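Peptidyl-prolyl cis-trans isomerase ([Pseudomonas syringae] pv. tomato str. DC3000, PDB 5XB0) probably catalyses the cis-trans isomerisation of peptide bonds preceding proline in proteins, as an FKBP-type peptidyl-prolyl isomerase, here represented by its C-terminal part. Local coordinates at residues 31-36 / 97-102. Numbering follows the deposited sequence.
Sequences DGILMT and WRLVIP
W97 turns one face of its indole to the side chain of M35. CG of M35 sits over the six-membered ring, 3.4 Å from W97 CE3, as a CH-pi contact, while M35 SD stands 3.8 Å from the centroid of the five-membered ring of W97, 10° off its normal: a Met-aromatic contact. The M35 chain, with CG anti to its backbone N (chi1 -177°), bends at chi2 and chi3, and CE meets CZ2 of W97. NE1 of W97 donates to the carboxylate of E37. R98 is paired to T36 by two backbone bonds, R98 N to T36 O (2.8 Å) and T36 N to R98 O. The R98 side chain runs extended to NE; its NH1 forms a salt bridge with E20 of helix 6-21 and weakly donates to a water that also bonds T36 OG1 at 2.7 Å. In L99, CD2 packs 3.8 Å from M35 CG and touches I33 CG2, on the sheet face that carries M35. Strands 34-37 and 96-101 run antiparallel here within the curved antiparallel sheet of the FKBP fold; strand 122-132 flanks the second strand on its other edge. V100 forms the other hydrogen-bonded pair, with L34: L34 N reaches V100 O nearly straight (174°), and L34 O accepts from V100 N. L34 CB and V100 CB meet at 4.1 Å on the face covered by M17 of helix 6-21. I101 lies side by side with I33, I101 CG1 to I33 CG1 at 4.0 Å, where helix 82-87 adds A87 and W84. P102 sets ring atom CD 3.6 Å from G32 O and CG against D31 O.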
loop_
_atom_site.group_PDB
_atom_site.type_symbol
_atom_site.label_atom_id
_atom_site.label_comp_id
_atom_site.label_asym_id
_atom_site.label_seq_id
_atom_site.Cartn_x
_atom_site.Cartn_y
_atom_site.Cartn_z
ATOM N N ASP A 31 -0.507 -6.889 -9.752
ATOM C CA ASP A 31 0.639 -7.270 -8.923
ATOM C C ASP A 31 0.264 -7.616 -7.479
ATOM O O ASP A 31 1.070 -7.448 -6.568
ATOM C CB ASP A 31 1.688 -6.155 -8.942
ATOM C CG ASP A 31 2.250 -5.914 -10.335
ATOM O OD1 ASP A 31 2.417 -6.903 -11.090
ATOM O OD2 ASP A 31 2.519 -4.745 -10.686
ATOM N N GLY A 32 -0.954 -8.106 -7.285
ATOM C CA GLY A 32 -1.351 -8.638 -5.992
ATOM C C GLY A 32 -1.782 -7.624 -4.938
ATOM O O GLY A 32 -2.067 -8.010 -3.807
ATOM N N ILE A 33 -1.835 -6.346 -5.290
ATOM C CA ILE A 33 -2.313 -5.331 -4.352
ATOM C C ILE A 33 -3.816 -5.502 -4.152
ATOM O O ILE A 33 -4.561 -5.691 -5.122
ATOM C CB ILE A 33 -1.999 -3.885 -4.832
ATOM C CG1 ILE A 33 -0.517 -3.557 -4.642
ATOM C CG2 ILE A 33 -2.790 -2.858 -4.014
ATOM C CD1 ILE A 33 0.417 -4.220 -5.608
ATOM N N LEU A 34 -4.257 -5.449 -2.896
ATOM C CA LEU A 34 -5.663 -5.639 -2.555
ATOM C C LEU A 34 -6.285 -4.340 -2.080
ATOM O O LEU A 34 -5.786 -3.716 -1.149
ATOM C CB LEU A 34 -5.814 -6.698 -1.468
ATOM C CG LEU A 34 -5.088 -8.016 -1.727
ATOM C CD1 LEU A 34 -5.087 -8.899 -0.476
ATOM C CD2 LEU A 34 -5.729 -8.759 -2.896
ATOM N N MET A 35 -7.391 -3.957 -2.701
ATOM C CA MET A 35 -8.016 -2.682 -2.413
ATOM C C MET A 35 -9.412 -2.865 -1.843
ATOM O O MET A 35 -10.213 -3.685 -2.330
ATOM C CB MET A 35 -8.081 -1.828 -3.689
ATOM C CG MET A 35 -8.659 -0.429 -3.494
ATOM S SD MET A 35 -10.461 -0.338 -3.612
ATOM C CE MET A 35 -10.682 -0.435 -5.386
ATOM N N THR A 36 -9.706 -2.084 -0.816
ATOM C CA THR A 36 -11.062 -1.950 -0.308
ATOM C C THR A 36 -11.444 -0.476 -0.355
ATOM O O THR A 36 -10.682 0.363 0.109
ATOM C CB THR A 36 -11.184 -2.464 1.131
ATOM O OG1 THR A 36 -10.615 -3.778 1.228
ATOM C CG2 THR A 36 -12.653 -2.511 1.556
ATOM N N TRP A 97 -9.193 4.865 0.181
ATOM C CA TRP A 97 -8.943 3.449 -0.076
ATOM C C TRP A 97 -8.083 2.802 0.993
ATOM O O TRP A 97 -7.175 3.435 1.534
ATOM C CB TRP A 97 -8.236 3.261 -1.422
ATOM C CG TRP A 97 -9.131 3.336 -2.616
ATOM C CD1 TRP A 97 -10.455 3.678 -2.640
ATOM C CD2 TRP A 97 -8.766 3.040 -3.967
ATOM N NE1 TRP A 97 -10.939 3.612 -3.930
ATOM C CE2 TRP A 97 -9.924 3.209 -4.758
ATOM C CE3 TRP A 97 -7.572 2.631 -4.587
ATOM C CZ2 TRP A 97 -9.923 3.012 -6.141
ATOM C CZ3 TRP A 97 -7.580 2.413 -5.958
ATOM C CH2 TRP A 97 -8.750 2.607 -6.714
ATOM N N ARG A 98 -8.364 1.530 1.272
ATOM C CA ARG A 98 -7.461 0.671 2.018
ATOM C C ARG A 98 -6.711 -0.182 1.010
ATOM O O ARG A 98 -7.323 -0.775 0.122
ATOM C CB ARG A 98 -8.236 -0.197 3.020
ATOM C CG ARG A 98 -7.386 -1.231 3.765
ATOM C CD ARG A 98 -8.237 -1.850 4.878
ATOM N NE ARG A 98 -7.499 -2.689 5.817
ATOM C CZ ARG A 98 -7.256 -3.974 5.599
ATOM N NH1 ARG A 98 -7.665 -4.522 4.463
ATOM N NH2 ARG A 98 -6.593 -4.702 6.495
ATOM N N LEU A 99 -5.389 -0.180 1.101
ATOM C CA LEU A 99 -4.548 -1.013 0.244
ATOM C C LEU A 99 -3.754 -1.985 1.081
ATOM O O LEU A 99 -3.110 -1.581 2.045
ATOM C CB LEU A 99 -3.569 -0.165 -0.574
ATOM C CG LEU A 99 -4.124 0.857 -1.554
ATOM C CD1 LEU A 99 -2.964 1.546 -2.279
ATOM C CD2 LEU A 99 -5.062 0.189 -2.559
ATOM N N VAL A 100 -3.757 -3.253 0.695
ATOM C CA VAL A 100 -2.853 -4.226 1.290
ATOM C C VAL A 100 -1.847 -4.594 0.218
ATOM O O VAL A 100 -2.223 -5.061 -0.852
ATOM C CB VAL A 100 -3.579 -5.490 1.791
ATOM C CG1 VAL A 100 -2.600 -6.415 2.501
ATOM C CG2 VAL A 100 -4.706 -5.110 2.742
ATOM N N ILE A 101 -0.574 -4.361 0.507
ATOM C CA ILE A 101 0.475 -4.462 -0.501
ATOM C C ILE A 101 1.437 -5.579 -0.123
ATOM O O ILE A 101 2.028 -5.548 0.966
ATOM C CB ILE A 101 1.221 -3.106 -0.634
ATOM C CG1 ILE A 101 0.200 -2.006 -0.974
ATOM C CG2 ILE A 101 2.328 -3.176 -1.673
ATOM C CD1 ILE A 101 0.781 -0.617 -1.063
ATOM N N PRO A 102 1.597 -6.579 -1.009
ATOM C CA PRO A 102 2.551 -7.662 -0.720
ATOM C C PRO A 102 3.963 -7.137 -0.629
ATOM O O PRO A 102 4.277 -6.100 -1.227
ATOM C CB PRO A 102 2.391 -8.624 -1.912
ATOM C CG PRO A 102 1.847 -7.779 -3.004
ATOM C CD PRO A 102 0.988 -6.715 -2.343
HETATM O O HOH W 1 -7.938 -4.066 1.308
#